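Local coordinates for protein endoglucanase (Clostridium thermocellum, PDB 2YIK) that probably hydrolyses internal beta-1,4-glucosidic bonds of cellulose, as a family 9 glycoside hydrolase, at residues A[127-138]-A[154-165]. Residues are numbered along the deposited sequence; the frame is centred on the assembly and turned at random.
Sequences EAYAASTVGWGY and AEVILRYFNDYF
L158 drops its side chain into a hole formed by A131, V134, G135 and Y138. This knob-into-hole packing joins two roughly antiparallel helices, 124-140 and 151-167, inside the (alpha/alpha)6 barrel of a family 9 glycoside hydrolase. The short segments run at 142° to each other, and their axes come within 9.8 Å. L158 CD2 lies against the backbone, 3.6 Å from G135 N and near A131 O. Its other branch, CD1, meets the Y138 ring obliquely.

A131 is the small partner farther along. Its CB sits over one face of the F161 ring in a CH-pi contact, 3.9 Å from the ring centroid. The same methyl meets the edge of the F165 ring at CE2. These helices are closest in backbone there, with the CA atoms of A131 and F161 5.9 Å apart. A130 CB adds a contact to F161 CZ.

E127 reaches into the aromatic group of F161, Y164 and F165. CG touches the edges of the Y164 and F165 rings. With CG anti to the backbone N (chi1 -176°) and a bend at the next bond, the acid turns toward the F161 ring. The carboxylate lies between the Y164 and F161 rings, and OE2 comes 3.4 Å from F161 CE1.

At the far end, A154 CB makes a CH-pi contact over one face of the Y138 ring, offset toward its rim. The phenol is held as well: Y138 OH donates to E155 OE2 at 2.7 Å, on the anti side and 29° out of the carboxylate plane.

Farther out, K142 makes a cation-pi contact with the Y138 ring. S225 of helix 216-233 touches A131 and F165. The F114 ring meets the F161 ring, and F114 N gives the buried acid its polar partner, a hydrogen bond to E127 OE2.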
loop_
_atom_site.group_PDB
_atom_site.type_symbol
_atom_site.label_atom_id
_atom_site.label_comp_id
_atom_site.label_asym_id
_atom_site.label_seq_id
_atom_site.Cartn_x
_atom_site.Cartn_y
_atom_site.Cartn_z
ATOM N N GLU A 127 -3.798 -3.418 3.186
ATOM C CA GLU A 127 -2.867 -4.437 2.683
ATOM C C GLU A 127 -2.722 -4.218 1.165
ATOM O O GLU A 127 -1.610 -4.184 0.627
ATOM C CB GLU A 127 -3.412 -5.849 2.957
ATOM C CG GLU A 127 -2.485 -7.009 2.566
ATOM C CD GLU A 127 -1.487 -7.391 3.662
ATOM O OE1 GLU A 127 -1.732 -7.061 4.838
ATOM O OE2 GLU A 127 -0.466 -8.042 3.353
ATOM N N ALA A 128 -3.853 -4.061 0.483
ATOM C CA ALA A 128 -3.850 -3.831 -0.958
ATOM C C ALA A 128 -3.253 -2.460 -1.289
ATOM O O ALA A 128 -2.565 -2.308 -2.293
ATOM C CB ALA A 128 -5.273 -3.940 -1.518
ATOM N N TYR A 129 -3.520 -1.463 -0.447
ATOM C CA TYR A 129 -2.977 -0.132 -0.692
ATOM C C TYR A 129 -1.454 -0.150 -0.655
ATOM O O TYR A 129 -0.803 0.458 -1.500
ATOM C CB TYR A 129 -3.482 0.879 0.343
ATOM C CG TYR A 129 -2.685 2.167 0.349
ATOM C CD1 TYR A 129 -1.532 2.297 1.132
ATOM C CD2 TYR A 129 -3.040 3.236 -0.477
ATOM C CE1 TYR A 129 -0.753 3.453 1.092
ATOM C CE2 TYR A 129 -2.267 4.399 -0.528
ATOM C CZ TYR A 129 -1.121 4.500 0.259
ATOM O OH TYR A 129 -0.347 5.632 0.193
ATOM N N ALA A 130 -0.890 -0.845 0.330
ATOM C CA ALA A 130 0.557 -0.910 0.463
ATOM C C ALA A 130 1.156 -1.640 -0.724
ATOM O O ALA A 130 2.126 -1.181 -1.323
ATOM C CB ALA A 130 0.937 -1.606 1.765
ATOM N N ALA A 131 0.556 -2.774 -1.066
ATOM C CA ALA A 131 1.009 -3.587 -2.187
ATOM C C ALA A 131 0.986 -2.825 -3.511
ATOM O O ALA A 131 1.929 -2.894 -4.292
ATOM C CB ALA A 131 0.142 -4.847 -2.299
ATOM N N SER A 132 -0.090 -2.095 -3.765
ATOM C CA SER A 132 -0.193 -1.362 -5.014
ATOM C C SER A 132 0.681 -0.109 -5.003
ATOM O O SER A 132 1.279 0.241 -6.015
ATOM C CB SER A 132 -1.648 -0.970 -5.282
ATOM O OG SER A 132 -2.107 -0.062 -4.302
ATOM N N THR A 133 0.771 0.557 -3.860
ATOM C CA THR A 133 1.562 1.773 -3.796
ATOM C C THR A 133 3.065 1.486 -3.879
ATOM O O THR A 133 3.803 2.220 -4.537
ATOM C CB THR A 133 1.176 2.602 -2.550
ATOM O OG1 THR A 133 -0.222 2.923 -2.626
ATOM C CG2 THR A 133 1.972 3.906 -2.490
ATOM N N VAL A 134 3.521 0.416 -3.236
ATOM C CA VAL A 134 4.935 0.057 -3.337
ATOM C C VAL A 134 5.168 -0.391 -4.792
ATOM O O VAL A 134 6.199 -0.089 -5.391
ATOM C CB VAL A 134 5.309 -1.095 -2.378
ATOM C CG1 VAL A 134 6.726 -1.565 -2.666
ATOM C CG2 VAL A 134 5.197 -0.624 -0.923
ATOM N N GLY A 135 4.192 -1.101 -5.358
ATOM C CA GLY A 135 4.304 -1.557 -6.739
ATOM C C GLY A 135 4.333 -0.387 -7.715
ATOM O O GLY A 135 5.039 -0.424 -8.726
ATOM N N TRP A 136 3.538 0.633 -7.395
ATOM C CA TRP A 136 3.381 1.898 -8.130
ATOM C C TRP A 136 4.765 2.561 -8.161
ATOM O O TRP A 136 5.251 2.955 -9.224
ATOM C CB TRP A 136 2.302 2.677 -7.340
ATOM C CG TRP A 136 1.982 4.195 -7.380
ATOM C CD1 TRP A 136 1.359 4.880 -6.356
ATOM C CD2 TRP A 136 2.083 5.141 -8.462
ATOM N NE1 TRP A 136 1.069 6.157 -6.721
ATOM C CE2 TRP A 136 1.504 6.358 -7.995
ATOM C CE3 TRP A 136 2.606 5.089 -9.751
ATOM C CZ2 TRP A 136 1.425 7.496 -8.785
ATOM C CZ3 TRP A 136 2.525 6.226 -10.529
ATOM C CH2 TRP A 136 1.945 7.419 -10.042
ATOM N N GLY A 137 5.421 2.634 -7.005
ATOM C CA GLY A 137 6.744 3.235 -6.949
ATOM C C GLY A 137 7.807 2.445 -7.707
ATOM O O GLY A 137 8.661 3.024 -8.384
ATOM N N TYR A 138 7.764 1.119 -7.585
ATOM C CA TYR A 138 8.724 0.251 -8.265
ATOM C C TYR A 138 8.527 0.376 -9.777
ATOM O O TYR A 138 9.486 0.409 -10.539
ATOM C CB TYR A 138 8.530 -1.204 -7.808
ATOM C CG TYR A 138 9.566 -2.172 -8.336
ATOM C CD1 TYR A 138 10.933 -1.945 -8.136
ATOM C CD2 TYR A 138 9.184 -3.313 -9.038
ATOM C CE1 TYR A 138 11.893 -2.833 -8.629
ATOM C CE2 TYR A 138 10.138 -4.206 -9.538
ATOM C CZ TYR A 138 11.490 -3.958 -9.332
ATOM O OH TYR A 138 12.438 -4.803 -9.866
ATOM N N ALA A 154 12.671 -5.473 -3.480
ATOM C CA ALA A 154 11.338 -4.996 -3.836
ATOM C C ALA A 154 10.475 -6.115 -4.423
ATOM O O ALA A 154 9.307 -6.271 -4.058
ATOM C CB ALA A 154 11.445 -3.851 -4.835
ATOM N N GLU A 155 11.053 -6.896 -5.331
ATOM C CA GLU A 155 10.304 -7.975 -5.950
ATOM C C GLU A 155 9.910 -9.062 -4.946
ATOM O O GLU A 155 8.824 -9.634 -5.046
ATOM C CB GLU A 155 11.091 -8.545 -7.136
ATOM C CG GLU A 155 11.241 -7.518 -8.266
ATOM C CD GLU A 155 11.831 -8.100 -9.536
ATOM O OE1 GLU A 155 12.169 -9.297 -9.532
ATOM O OE2 GLU A 155 11.959 -7.360 -10.540
ATOM N N VAL A 156 10.764 -9.325 -3.958
ATOM C CA VAL A 156 10.435 -10.332 -2.954
ATOM C C VAL A 156 9.233 -9.871 -2.128
ATOM O O VAL A 156 8.338 -10.666 -1.808
ATOM C CB VAL A 156 11.626 -10.611 -2.009
ATOM C CG1 VAL A 156 11.184 -11.498 -0.855
ATOM C CG2 VAL A 156 12.752 -11.294 -2.788
ATOM N N ILE A 157 9.215 -8.585 -1.787
ATOM C CA ILE A 157 8.115 -8.023 -1.010
ATOM C C ILE A 157 6.832 -8.011 -1.845
ATOM O O ILE A 157 5.782 -8.410 -1.357
ATOM C CB ILE A 157 8.418 -6.570 -0.529
ATOM C CG1 ILE A 157 9.385 -6.585 0.654
ATOM C CG2 ILE A 157 7.137 -5.896 -0.074
ATOM C CD1 ILE A 157 10.627 -7.401 0.411
ATOM N N LEU A 158 6.923 -7.569 -3.098
ATOM C CA LEU A 158 5.746 -7.517 -3.963
ATOM C C LEU A 158 5.171 -8.898 -4.274
ATOM O O LEU A 158 3.958 -9.048 -4.414
ATOM C CB LEU A 158 6.071 -6.756 -5.248
ATOM C CG LEU A 158 6.319 -5.260 -5.005
ATOM C CD1 LEU A 158 6.976 -4.629 -6.206
ATOM C CD2 LEU A 158 4.994 -4.567 -4.679
ATOM N N ARG A 159 6.036 -9.905 -4.378
ATOM C CA ARG A 159 5.573 -11.266 -4.627
ATOM C C ARG A 159 4.862 -11.780 -3.381
ATOM O O ARG A 159 3.842 -12.464 -3.476
ATOM C CB ARG A 159 6.741 -12.202 -4.955
ATOM C CG ARG A 159 7.221 -12.142 -6.396
ATOM C CD ARG A 159 8.477 -12.991 -6.575
ATOM N NE ARG A 159 8.985 -12.984 -7.949
ATOM C CZ ARG A 159 8.514 -13.750 -8.932
ATOM N NH1 ARG A 159 7.515 -14.599 -8.705
ATOM N NH2 ARG A 159 9.053 -13.675 -10.139
ATOM N N TYR A 160 5.395 -11.444 -2.209
ATOM C CA TYR A 160 4.782 -11.894 -0.971
ATOM C C TYR A 160 3.390 -11.286 -0.789
ATOM O O TYR A 160 2.486 -11.958 -0.287
ATOM C CB TYR A 160 5.670 -11.557 0.232
ATOM C CG TYR A 160 5.545 -12.558 1.369
ATOM C CD1 TYR A 160 6.071 -13.848 1.247
ATOM C CD2 TYR A 160 4.893 -12.221 2.556
ATOM C CE1 TYR A 160 5.953 -14.777 2.277
ATOM C CE2 TYR A 160 4.771 -13.141 3.595
ATOM C CZ TYR A 160 5.300 -14.420 3.448
ATOM O OH TYR A 160 5.170 -15.345 4.461
ATOM N N PHE A 161 3.216 -10.025 -1.188
ATOM C CA PHE A 161 1.907 -9.356 -1.086
ATOM C C PHE A 161 0.912 -10.012 -2.039
ATOM O O PHE A 161 -0.142 -10.491 -1.637
ATOM C CB PHE A 161 1.978 -7.878 -1.503
ATOM C CG PHE A 161 2.212 -6.913 -0.374
ATOM C CD1 PHE A 161 1.250 -6.713 0.617
ATOM C CD2 PHE A 161 3.373 -6.153 -0.340
ATOM C CE1 PHE A 161 1.451 -5.760 1.622
ATOM C CE2 PHE A 161 3.583 -5.206 0.651
ATOM C CZ PHE A 161 2.621 -5.006 1.638
ATOM N N ASN A 162 1.266 -10.007 -3.318
ATOM C CA ASN A 162 0.401 -10.540 -4.352
ATOM C C ASN A 162 0.157 -12.053 -4.354
ATOM O O ASN A 162 -0.900 -12.499 -4.800
ATOM C CB ASN A 162 0.897 -10.059 -5.718
ATOM C CG ASN A 162 0.796 -8.545 -5.866
ATOM O OD1 ASN A 162 1.795 -7.820 -5.769
ATOM N ND2 ASN A 162 -0.421 -8.058 -6.086
ATOM N N ASP A 163 1.110 -12.846 -3.875
ATOM C CA ASP A 163 0.877 -14.287 -3.835
ATOM C C ASP A 163 -0.173 -14.550 -2.760
ATOM O O ASP A 163 -0.955 -15.495 -2.853
ATOM C CB ASP A 163 2.167 -15.058 -3.523
ATOM C CG ASP A 163 3.176 -14.983 -4.657
ATOM O OD1 ASP A 163 2.763 -14.721 -5.801
ATOM O OD2 ASP A 163 4.382 -15.198 -4.411
ATOM N N TYR A 164 -0.183 -13.687 -1.743
ATOM C CA TYR A 164 -1.144 -13.786 -0.653
ATOM C C TYR A 164 -2.534 -13.480 -1.217
ATOM O O TYR A 164 -3.485 -14.217 -0.960
ATOM C CB TYR A 164 -0.767 -12.796 0.459
ATOM C CG TYR A 164 -1.839 -12.515 1.495
ATOM C CD1 TYR A 164 -2.380 -13.533 2.279
ATOM C CD2 TYR A 164 -2.268 -11.207 1.728
ATOM C CE1 TYR A 164 -3.322 -13.253 3.277
ATOM C CE2 TYR A 164 -3.204 -10.913 2.712
ATOM C CZ TYR A 164 -3.730 -11.937 3.487
ATOM O OH TYR A 164 -4.657 -11.639 4.466
ATOM N N PHE A 165 -2.643 -12.407 -1.998
ATOM C CA PHE A 165 -3.920 -12.036 -2.599
ATOM C C PHE A 165 -4.437 -13.187 -3.472
ATOM O O PHE A 165 -5.598 -13.583 -3.380
ATOM C CB PHE A 165 -3.778 -10.771 -3.464
ATOM C CG PHE A 165 -3.316 -9.543 -2.711
ATOM C CD1 PHE A 165 -3.708 -9.315 -1.395
ATOM C CD2 PHE A 165 -2.512 -8.594 -3.343
ATOM C CE1 PHE A 165 -3.308 -8.158 -0.717
ATOM C CE2 PHE A 165 -2.106 -7.437 -2.677
ATOM C CZ PHE A 165 -2.505 -7.215 -1.361
#